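Long-range contacts in ribonucleoside-diphosphate reductase subunit beta (Clostridium botulinum, PDB 6ZJK), which is the small (R2) subunit of a ribonucleotide reductase, carries a di-iron centre in a helical bundle, and probably supplies the radical for making deoxyribonucleotides: residues A[28-33]-A[42-47]; A[38-43]-A[119-124]; A[76-81]-A[144-149]; A[83-88]-A[222-227]. One frame throughout, in Å; residues are numbered along the deposited sequence.

Contact 1 (A[28-33]-A[42-47])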
# COMPACT_ATOMS: atom_id res chain seq x y z
N ILE A 28 5.56 16.23 -0.68
CA ILE A 28 5.68 15.21 0.36
C ILE A 28 5.06 15.72 1.66
O ILE A 28 4.22 15.05 2.27
CB ILE A 28 7.16 14.83 0.55
CG1 ILE A 28 7.71 14.12 -0.68
CG2 ILE A 28 7.31 13.94 1.76
CD1 ILE A 28 7.00 12.83 -1.04
N PHE A 29 5.42 16.93 2.07
CA PHE A 29 4.85 17.60 3.23
C PHE A 29 4.71 19.08 2.88
O PHE A 29 5.63 19.67 2.31
CB PHE A 29 5.72 17.41 4.48
CG PHE A 29 5.31 18.28 5.66
CD1 PHE A 29 4.15 17.99 6.38
CD2 PHE A 29 6.08 19.37 6.05
CE1 PHE A 29 3.77 18.78 7.45
CE2 PHE A 29 5.70 20.16 7.13
CZ PHE A 29 4.54 19.86 7.83
N ASN A 30 3.54 19.65 3.15
CA ASN A 30 3.25 21.04 2.80
C ASN A 30 2.98 21.82 4.08
O ASN A 30 1.85 21.81 4.57
CB ASN A 30 2.07 21.11 1.83
CG ASN A 30 1.64 22.54 1.54
OD1 ASN A 30 2.39 23.50 1.75
ND2 ASN A 30 0.42 22.69 1.07
N GLU A 31 4.00 22.50 4.57
CA GLU A 31 3.93 23.28 5.78
C GLU A 31 2.86 24.36 5.77
O GLU A 31 2.41 24.71 6.78
CB GLU A 31 5.29 23.85 6.19
CG GLU A 31 5.81 24.99 5.33
CD GLU A 31 7.15 25.55 5.75
OE1 GLU A 31 7.35 25.89 6.89
OE2 GLU A 31 8.03 25.69 4.89
N LYS A 32 2.48 24.85 4.61
CA LYS A 32 1.47 25.89 4.52
C LYS A 32 0.06 25.35 4.31
O LYS A 32 -0.87 26.14 4.16
CB LYS A 32 1.82 26.88 3.41
CG LYS A 32 3.21 27.50 3.60
CD LYS A 32 3.42 27.99 5.03
CE LYS A 32 4.68 28.84 5.19
NZ LYS A 32 4.81 29.47 6.56
N GLY A 33 -0.15 24.03 4.40
CA GLY A 33 -1.49 23.48 4.28
C GLY A 33 -2.36 23.81 5.50
O GLY A 33 -1.87 24.25 6.54
N ASN A 42 -6.85 19.32 -5.90
CA ASN A 42 -6.49 20.71 -5.82
C ASN A 42 -6.67 21.36 -4.43
O ASN A 42 -6.71 22.51 -4.35
CB ASN A 42 -7.16 21.56 -6.91
CG ASN A 42 -6.77 21.19 -8.33
OD1 ASN A 42 -5.63 21.07 -8.66
ND2 ASN A 42 -7.74 21.06 -9.16
N GLY A 43 -6.71 20.62 -3.36
CA GLY A 43 -6.90 21.21 -2.05
C GLY A 43 -5.58 21.56 -1.36
O GLY A 43 -4.53 20.99 -1.67
N ASN A 44 -5.65 22.50 -0.42
CA ASN A 44 -4.47 22.96 0.33
C ASN A 44 -4.31 22.06 1.56
O ASN A 44 -4.68 22.42 2.68
CB ASN A 44 -4.64 24.42 0.74
CG ASN A 44 -3.38 25.00 1.40
OD1 ASN A 44 -2.27 24.55 1.15
ND2 ASN A 44 -3.57 26.00 2.26
N THR A 45 -3.66 20.91 1.35
CA THR A 45 -3.51 19.89 2.38
C THR A 45 -2.06 19.82 2.84
O THR A 45 -1.14 20.16 2.09
CB THR A 45 -3.94 18.51 1.87
OG1 THR A 45 -3.75 17.52 2.90
CG2 THR A 45 -3.10 18.10 0.66
N THR A 46 -1.86 19.39 4.09
CA THR A 46 -0.53 19.10 4.60
C THR A 46 -0.05 17.69 4.28
O THR A 46 1.16 17.45 4.31
CB THR A 46 -0.46 19.27 6.12
OG1 THR A 46 -1.27 18.25 6.73
CG2 THR A 46 -1.00 20.67 6.54
N ASN A 47 -0.98 16.75 4.00
CA ASN A 47 -0.79 15.30 3.86
C ASN A 47 -0.64 14.58 5.19
O ASN A 47 -0.32 13.39 5.19
CB ASN A 47 0.41 14.89 3.00
CG ASN A 47 0.33 15.42 1.59
OD1 ASN A 47 -0.76 15.58 1.05
ND2 ASN A 47 1.48 15.71 1.00
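Phe29 brings CD1 obliquely to 3.7 Å from Thr46 O, while Glu31 N lies over one face of its ring, toward the rim. The same Thr46 O takes a weak hydrogen bond from Asn30 N. The side chains of Asn30 and Asn44 cross at about a right angle; their amide planes are 47° apart, and Asn30 ND2 gives Asn44 OD1 only a weak hydrogen bond. The firmer partner of that NH2 group is the backbone: Asn30 ND2 donates to Thr45 O at 3.1 Å, the oxygen standing out of the Asn30 amide plane. Asn44 turns its own nitrogen back across the contact, where ND2 reaches Lys32 O in another weak bond, while its OD1 rests against Gly33 CA. Asn47 ND2 bonds Ile28 O at 3.1 Å with an almost straight N-H (172°); the acceptor lies in the plane of the Asn47 amide, although the nitrogen sits well above the plane of the Ile28 carbonyl. With CG anti to the backbone N (chi1 174°), Asn30 also brings OD1 to Lys32 N, 3.2 Å away. Thr46 packs CG2 on Gly33 C at 3.6 Å and turns OG1 to Leu48 N. Ile28 N binds Glu182 of the second subunit, and Phe29 meets Phe105 of that subunit edge-to-face. Irregular, asparagine-rich pairing joins two parts of the N-terminal loop at the dimer interface, with an Asx turn at Asn30 inside a type I beta turn and an ST turn at Thr45.

Contact 2 (A[38-43]-A[119-124])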
# COMPACT_ATOMS: atom_id res chain seq x y z
N GLU A 38 -9.89 19.88 2.52
CA GLU A 38 -10.60 20.93 1.78
C GLU A 38 -11.34 20.38 0.56
O GLU A 38 -12.51 20.71 0.36
CB GLU A 38 -9.61 22.02 1.32
CG GLU A 38 -10.26 23.02 0.37
CD GLU A 38 -9.34 24.15 -0.08
OE1 GLU A 38 -8.10 23.95 -0.16
OE2 GLU A 38 -9.89 25.24 -0.39
N SER A 39 -10.69 19.55 -0.25
CA SER A 39 -11.33 18.99 -1.44
C SER A 39 -10.59 17.73 -1.87
O SER A 39 -9.51 17.42 -1.37
CB SER A 39 -11.38 20.00 -2.59
OG SER A 39 -10.07 20.44 -2.90
N MET A 40 -11.16 17.02 -2.84
CA MET A 40 -10.63 15.77 -3.39
C MET A 40 -9.36 15.97 -4.17
O MET A 40 -8.45 15.24 -4.05
CB MET A 40 -11.66 15.03 -4.23
CG MET A 40 -11.35 13.57 -4.52
SD MET A 40 -11.40 12.46 -3.18
CE MET A 40 -13.11 12.40 -2.81
N ILE A 41 -9.36 16.95 -5.01
CA ILE A 41 -8.20 17.33 -5.75
C ILE A 41 -8.03 18.83 -5.60
O ILE A 41 -8.93 19.52 -5.23
CB ILE A 41 -8.25 16.92 -7.23
CG1 ILE A 41 -9.47 17.47 -7.91
CG2 ILE A 41 -8.21 15.42 -7.36
CD1 ILE A 41 -9.33 17.53 -9.39
N ASN A 42 -6.85 19.32 -5.90
CA ASN A 42 -6.49 20.71 -5.82
C ASN A 42 -6.67 21.36 -4.43
O ASN A 42 -6.71 22.51 -4.35
CB ASN A 42 -7.16 21.56 -6.91
CG ASN A 42 -6.77 21.19 -8.33
OD1 ASN A 42 -5.63 21.07 -8.66
ND2 ASN A 42 -7.74 21.06 -9.16
N GLY A 43 -6.71 20.62 -3.36
CA GLY A 43 -6.90 21.21 -2.05
C GLY A 43 -5.58 21.56 -1.36
O GLY A 43 -4.53 20.99 -1.67
N ARG A 119 -1.44 9.94 -5.71
CA ARG A 119 -0.60 11.05 -5.51
C ARG A 119 -1.11 12.40 -5.99
O ARG A 119 -0.46 13.37 -5.84
CB ARG A 119 0.79 10.69 -6.03
CG ARG A 119 1.19 11.11 -7.41
CD ARG A 119 2.65 10.71 -7.71
NE ARG A 119 2.79 10.40 -9.13
CZ ARG A 119 3.86 10.61 -9.89
NH1 ARG A 119 4.96 11.14 -9.42
NH2 ARG A 119 3.82 10.28 -11.16
N TYR A 120 -2.30 12.39 -6.54
CA TYR A 120 -2.94 13.60 -7.00
C TYR A 120 -4.14 13.87 -6.12
O TYR A 120 -4.72 14.86 -6.20
CB TYR A 120 -3.36 13.52 -8.44
CG TYR A 120 -2.22 13.57 -9.37
CD1 TYR A 120 -1.61 12.44 -9.81
CD2 TYR A 120 -1.74 14.74 -9.80
CE1 TYR A 120 -0.56 12.48 -10.66
CE2 TYR A 120 -0.68 14.78 -10.65
CZ TYR A 120 -0.11 13.63 -11.07
OH TYR A 120 0.93 13.69 -11.91
N ILE A 121 -4.49 12.94 -5.27
CA ILE A 121 -5.60 13.09 -4.38
C ILE A 121 -5.23 13.93 -3.13
O ILE A 121 -4.38 13.57 -2.41
CB ILE A 121 -6.08 11.73 -3.93
CG1 ILE A 121 -6.67 10.97 -5.11
CG2 ILE A 121 -7.09 11.88 -2.85
CD1 ILE A 121 -8.00 11.44 -5.61
N THR A 122 -5.94 15.02 -2.90
CA THR A 122 -5.65 15.90 -1.78
C THR A 122 -6.41 15.73 -0.51
O THR A 122 -6.37 16.55 0.30
CB THR A 122 -5.68 17.37 -2.16
OG1 THR A 122 -6.92 17.68 -2.74
CG2 THR A 122 -4.66 17.64 -3.13
N ALA A 123 -7.11 14.64 -0.36
CA ALA A 123 -7.79 14.25 0.87
C ALA A 123 -7.06 13.04 1.46
O ALA A 123 -7.19 11.93 0.93
CB ALA A 123 -9.25 13.89 0.59
N ALA A 124 -6.34 13.25 2.57
CA ALA A 124 -5.51 12.18 3.12
C ALA A 124 -6.34 10.96 3.51
O ALA A 124 -5.86 9.83 3.41
CB ALA A 124 -4.73 12.68 4.34
O HOH W 1 -7.73 19.14 0.64
O HOH W 2 -4.52 17.71 -7.21
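Tyr120 meets the 38-43 segment through its carbonyl: the O touches Ile41 CG2 at 3.7 Å and accepts from a water that in turn accepts from Asn42 N, a bridge between the two backbones. The ring of Tyr120 leads elsewhere, to an edge-to-face meeting with Phe184. Ile121 follows with apolar packing; it lies alongside Met40 and points the same way, CD1 being 4.1 Å from Met40 CG, and its CA-H approaches Met40 O. The Met40 chain, bent at chi2 and chi3, also touches Val126 of helix 124-151 and Leu252 of helix 225-255, which packs this part of the N-terminal loop on two helices of the ferritin-like bundle that characterises R2 subunits. Thr122 carries most of the polar load. Its backbone N gives a 2.8 Å bond to Met40 O, and its hydroxyl works in both directions, with OG1 donating to Ser39 O at 2.9 Å and accepting from Gly43 N at 3.0 Å. These two bonds fix the rotation of the hydroxyl, which chi1 of 56° sets between the backbone N and the carbonyl carbon. Within the 38-43 segment, Ser39 OG donates to Ile41 O at 2.8 Å, while Thr122 O receives a bond from a water that also accepts from Glu38 N. Ala123, the N-cap residue of helix 124-151, sets its CB 4.0 Å from Ser39 O.

Contact 3 (A[76-81]-A[144-149])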
# COMPACT_ATOMS: atom_id res chain seq x y z
N ILE A 76 -5.41 -21.16 3.19
CA ILE A 76 -6.49 -21.92 2.63
C ILE A 76 -5.91 -23.13 1.95
O ILE A 76 -5.20 -23.01 1.03
CB ILE A 76 -7.28 -21.08 1.65
CG1 ILE A 76 -8.00 -19.97 2.38
CG2 ILE A 76 -8.27 -21.93 0.92
CD1 ILE A 76 -8.15 -18.75 1.54
N SER A 77 -6.26 -24.31 2.39
CA SER A 77 -5.64 -25.49 1.81
C SER A 77 -6.23 -25.84 0.45
O SER A 77 -7.45 -25.86 0.27
CB SER A 77 -5.81 -26.68 2.74
OG SER A 77 -5.73 -27.87 2.00
N LEU A 78 -5.33 -26.25 -0.44
CA LEU A 78 -5.62 -26.62 -1.83
C LEU A 78 -5.55 -28.13 -2.04
O LEU A 78 -5.47 -28.59 -3.18
CB LEU A 78 -4.67 -25.91 -2.80
CG LEU A 78 -4.86 -24.39 -2.91
CD1 LEU A 78 -3.92 -23.77 -3.95
CD2 LEU A 78 -6.32 -24.03 -3.22
N ASN A 79 -5.52 -28.91 -0.95
CA ASN A 79 -5.24 -30.34 -1.06
C ASN A 79 -6.21 -31.03 -2.00
O ASN A 79 -5.81 -31.92 -2.75
CB ASN A 79 -5.28 -30.98 0.32
CG ASN A 79 -4.00 -30.78 1.11
OD1 ASN A 79 -3.09 -30.04 0.69
ND2 ASN A 79 -3.91 -31.43 2.26
N GLU A 80 -7.49 -30.62 -2.00
CA GLU A 80 -8.46 -31.26 -2.90
C GLU A 80 -8.24 -30.84 -4.34
O GLU A 80 -8.41 -31.65 -5.26
CB GLU A 80 -9.89 -30.93 -2.46
CG GLU A 80 -10.35 -31.66 -1.21
CD GLU A 80 -10.17 -33.17 -1.33
OE1 GLU A 80 -10.73 -33.77 -2.28
OE2 GLU A 80 -9.46 -33.76 -0.48
N ASP A 81 -7.83 -29.58 -4.57
CA ASP A 81 -7.59 -29.12 -5.93
C ASP A 81 -6.34 -29.77 -6.54
O ASP A 81 -6.28 -29.94 -7.77
CB ASP A 81 -7.43 -27.60 -5.95
CG ASP A 81 -8.73 -26.86 -5.55
OD1 ASP A 81 -9.57 -27.45 -4.83
OD2 ASP A 81 -8.92 -25.71 -6.01
N TYR A 144 -2.49 -15.92 -6.76
CA TYR A 144 -2.43 -16.60 -8.03
C TYR A 144 -1.14 -17.40 -8.10
O TYR A 144 -1.15 -18.48 -8.56
CB TYR A 144 -2.59 -15.67 -9.23
CG TYR A 144 -3.81 -14.75 -9.19
CD1 TYR A 144 -5.01 -15.21 -8.72
CD2 TYR A 144 -3.75 -13.46 -9.59
CE1 TYR A 144 -6.10 -14.40 -8.67
CE2 TYR A 144 -4.84 -12.64 -9.55
CZ TYR A 144 -6.01 -13.12 -9.08
OH TYR A 144 -7.07 -12.32 -9.00
N SER A 145 -0.04 -16.85 -7.65
CA SER A 145 1.21 -17.59 -7.56
C SER A 145 1.06 -18.81 -6.66
O SER A 145 1.60 -19.89 -6.95
CB SER A 145 2.35 -16.69 -7.06
OG SER A 145 3.06 -16.11 -8.15
N TYR A 146 0.35 -18.64 -5.56
CA TYR A 146 0.11 -19.70 -4.64
C TYR A 146 -0.72 -20.82 -5.26
O TYR A 146 -0.44 -21.94 -5.04
CB TYR A 146 -0.55 -19.21 -3.38
CG TYR A 146 -1.08 -20.26 -2.47
CD1 TYR A 146 -0.28 -21.22 -1.96
CD2 TYR A 146 -2.36 -20.27 -2.08
CE1 TYR A 146 -0.76 -22.15 -1.12
CE2 TYR A 146 -2.85 -21.21 -1.24
CZ TYR A 146 -2.04 -22.16 -0.77
OH TYR A 146 -2.52 -23.08 0.08
N ILE A 147 -1.77 -20.48 -5.99
CA ILE A 147 -2.58 -21.51 -6.67
C ILE A 147 -1.72 -22.30 -7.66
O ILE A 147 -1.71 -23.54 -7.65
CB ILE A 147 -3.81 -20.88 -7.36
CG1 ILE A 147 -4.82 -20.39 -6.32
CG2 ILE A 147 -4.46 -21.89 -8.34
CD1 ILE A 147 -5.95 -19.52 -6.89
N LEU A 148 -1.01 -21.60 -8.54
CA LEU A 148 -0.32 -22.25 -9.65
C LEU A 148 0.86 -23.09 -9.17
O LEU A 148 1.15 -24.14 -9.76
CB LEU A 148 0.12 -21.21 -10.68
CG LEU A 148 -1.00 -20.46 -11.41
CD1 LEU A 148 -0.32 -19.54 -12.40
CD2 LEU A 148 -2.01 -21.44 -12.14
N ASP A 149 1.58 -22.61 -8.14
CA ASP A 149 2.71 -23.35 -7.62
C ASP A 149 2.26 -24.58 -6.85
O ASP A 149 3.04 -25.54 -6.72
CB ASP A 149 3.57 -22.44 -6.72
CG ASP A 149 4.94 -23.05 -6.42
OD1 ASP A 149 5.69 -23.37 -7.37
OD2 ASP A 149 5.27 -23.20 -5.22
O HOH W 3 -2.63 -26.49 -0.00
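The loop leading into helix 79-84 passes beside helix 124-151, with Leu78 and Ile147 closest in backbone at 7.7 Å between their CA atoms. Leu78 and Tyr146 reach for each other from opposite directions. With CG anti to the backbone N (chi1 169°), the Tyr146 side chain points toward the loop, and its OH donates to Ile76 O at 2.8 Å; this oxygen lies at the ring edge, in plane, and the hydroxyl is tilted 33° from the carbonyl plane. Over one face of the same ring sits Leu78 CD1, a CH-pi contact 4.2 Å from the ring centroid and displaced toward the rim. The methyl is shared, since Leu78 CD1 also packs 3.8 Å from Ile147 CA. A water that accepts from Leu78 N at 2.7 Å donates a weak bond to Tyr146 OH. Leu78 is the N-cap residue of helix 79-84, and Ser77 OG takes Asn79 N in an ST turn at the same helix start. Leu78 also touches Ala226, and Ile147 touches Ile230, both on helix 225-255. One tyrosine thus serves twice: its hydroxyl satisfies the loop carbonyl Ile76 O and, with the methyl over one face, probably helps hold the ring's orientation.

Contact 4 (A[83-88]-A[222-227])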
# COMPACT_ATOMS: atom_id res chain seq x y z
N LYS A 83 -5.53 -32.88 -6.31
CA LYS A 83 -5.89 -34.15 -6.94
C LYS A 83 -6.77 -33.93 -8.17
O LYS A 83 -6.61 -34.62 -9.18
CB LYS A 83 -6.64 -35.03 -5.93
CG LYS A 83 -6.18 -34.93 -4.46
CD LYS A 83 -6.36 -36.28 -3.77
CE LYS A 83 -6.91 -36.16 -2.34
NZ LYS A 83 -6.81 -37.41 -1.54
N GLN A 84 -7.57 -32.87 -8.23
CA GLN A 84 -8.53 -32.70 -9.32
C GLN A 84 -7.94 -32.03 -10.56
O GLN A 84 -8.47 -32.22 -11.66
CB GLN A 84 -9.71 -31.86 -8.83
CG GLN A 84 -10.33 -32.42 -7.58
CD GLN A 84 -11.57 -31.67 -7.17
OE1 GLN A 84 -11.51 -30.51 -6.75
NE2 GLN A 84 -12.72 -32.34 -7.27
N PHE A 85 -6.89 -31.22 -10.40
CA PHE A 85 -6.31 -30.51 -11.54
C PHE A 85 -5.93 -31.40 -12.73
O PHE A 85 -6.14 -30.96 -13.87
CB PHE A 85 -5.09 -29.70 -11.08
CG PHE A 85 -4.58 -28.74 -12.10
CD1 PHE A 85 -5.21 -27.53 -12.31
CD2 PHE A 85 -3.47 -29.04 -12.87
CE1 PHE A 85 -4.75 -26.64 -13.26
CE2 PHE A 85 -2.99 -28.15 -13.82
CZ PHE A 85 -3.63 -26.95 -14.01
N PRO A 86 -5.33 -32.59 -12.56
CA PRO A 86 -4.98 -33.40 -13.75
C PRO A 86 -6.17 -33.95 -14.52
O PRO A 86 -5.98 -34.43 -15.64
CB PRO A 86 -4.14 -34.55 -13.16
CG PRO A 86 -3.62 -34.01 -11.87
CD PRO A 86 -4.71 -33.14 -11.34
N TYR A 87 -7.37 -33.93 -13.95
CA TYR A 87 -8.50 -34.51 -14.65
C TYR A 87 -9.44 -33.47 -15.23
O TYR A 87 -10.49 -33.84 -15.77
CB TYR A 87 -9.25 -35.46 -13.71
CG TYR A 87 -8.44 -36.68 -13.33
CD1 TYR A 87 -8.32 -37.06 -11.99
CD2 TYR A 87 -7.81 -37.45 -14.28
CE1 TYR A 87 -7.59 -38.16 -11.63
CE2 TYR A 87 -7.07 -38.57 -13.92
CZ TYR A 87 -6.97 -38.91 -12.59
OH TYR A 87 -6.24 -40.01 -12.20
N LEU A 88 -9.07 -32.19 -15.20
CA LEU A 88 -9.77 -31.19 -15.98
C LEU A 88 -9.69 -31.52 -17.47
O LEU A 88 -8.66 -32.02 -17.95
CB LEU A 88 -9.19 -29.80 -15.72
CG LEU A 88 -9.25 -29.24 -14.30
CD1 LEU A 88 -8.62 -27.88 -14.30
CD2 LEU A 88 -10.70 -29.18 -13.82
N GLY A 222 -18.21 -29.25 -8.58
CA GLY A 222 -17.31 -30.06 -7.79
C GLY A 222 -15.85 -30.03 -8.20
O GLY A 222 -15.07 -30.84 -7.70
N LYS A 223 -15.47 -29.13 -9.11
CA LYS A 223 -14.11 -29.04 -9.63
C LYS A 223 -13.43 -27.77 -9.11
O LYS A 223 -14.01 -26.68 -9.19
CB LYS A 223 -14.13 -29.07 -11.17
CG LYS A 223 -14.70 -30.39 -11.77
CD LYS A 223 -15.06 -30.28 -13.28
CE LYS A 223 -15.60 -31.61 -13.84
NZ LYS A 223 -16.29 -31.51 -15.17
N MET A 224 -12.21 -27.92 -8.58
CA MET A 224 -11.40 -26.79 -8.09
C MET A 224 -12.14 -25.97 -7.04
O MET A 224 -12.24 -24.75 -7.14
CB MET A 224 -10.94 -25.88 -9.24
CG MET A 224 -10.26 -26.64 -10.37
SD MET A 224 -8.79 -27.61 -9.90
CE MET A 224 -7.60 -26.31 -9.52
N THR A 225 -12.66 -26.64 -6.01
CA THR A 225 -13.51 -25.96 -5.03
C THR A 225 -12.71 -24.99 -4.15
O THR A 225 -13.20 -23.92 -3.81
CB THR A 225 -14.23 -26.97 -4.15
OG1 THR A 225 -13.31 -28.01 -3.82
CG2 THR A 225 -15.38 -27.61 -4.92
N ALA A 226 -11.48 -25.36 -3.78
CA ALA A 226 -10.74 -24.47 -2.88
C ALA A 226 -10.17 -23.27 -3.63
O ALA A 226 -9.98 -22.21 -3.03
CB ALA A 226 -9.62 -25.23 -2.17
N THR A 227 -9.89 -23.42 -4.92
CA THR A 227 -9.60 -22.26 -5.75
C THR A 227 -10.78 -21.28 -5.74
O THR A 227 -10.60 -20.06 -5.71
CB THR A 227 -9.24 -22.74 -7.16
OG1 THR A 227 -7.97 -23.43 -7.11
CG2 THR A 227 -9.15 -21.61 -8.16
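This is a junction between two helical elements and a short link: the C-terminal part of helix 79-84 and the 3-10 segment after it pack on the residues that lead from a Schellman motif at Gly222 into helix 225-255. A side-chain amide bridges the two. Gln84 extends beyond CG and uses both ends of its amide on the linking backbone, NE2 donating to Gly222 O at 2.8 Å and OE1 accepting from Met224 N at 3.2 Å. The first bond runs nearly along the C=O axis of Gly222, whose oxygen is tilted 24° from the Gln84 amide plane; in the second, the nitrogen stands above the carbonyl plane of the glutamine. Next to this polar bridge the Met224 chain folds back, bent at chi2 (-58°) and chi3, and brings SD close to the backbone of Phe85 and CE to the edge of its ring, 3.9 Å from Phe85 CD1. Leu88 CD2 fills in alongside, 4.3 Å from Met224 CG and equally far from Lys223 CB. Beyond the contact, Phe85 also touches Arg93 of helix 90-118 and Val151 of helix 124-151, while Lys223 NZ is engaged by Glu92 in a salt bridge. Because Gln84 both donates and accepts a hydrogen bond, it satisfies two backbone groups of the link between helices 190-220 and 225-255 without adding charge, and the twin bonds fix which way its amide is flipped.

From the N terminus, contact 1 closes a short loop within the irregular segment before helix 58-68, and contact 2 starts inside that loop, sharing Asn42 and Gly43 with it before spanning helices 58-68, 79-84 and 90-118 to reach the loop that leads into helix 124-151. Contacts 3 and 4 open later, both on or beside helix 79-84, and each crosses contact 2 along the chain; they also cross one another, contact 3 running to helix 124-151 and contact 4 to the start of helix 225-255. Asp81 joins them through Ala226 and Thr227. Contacts 1 and 2 lie about 9 Å apart between centres, and the later pair, about 10 Å apart, sits on the opposite side of the chain's centre from contact 2.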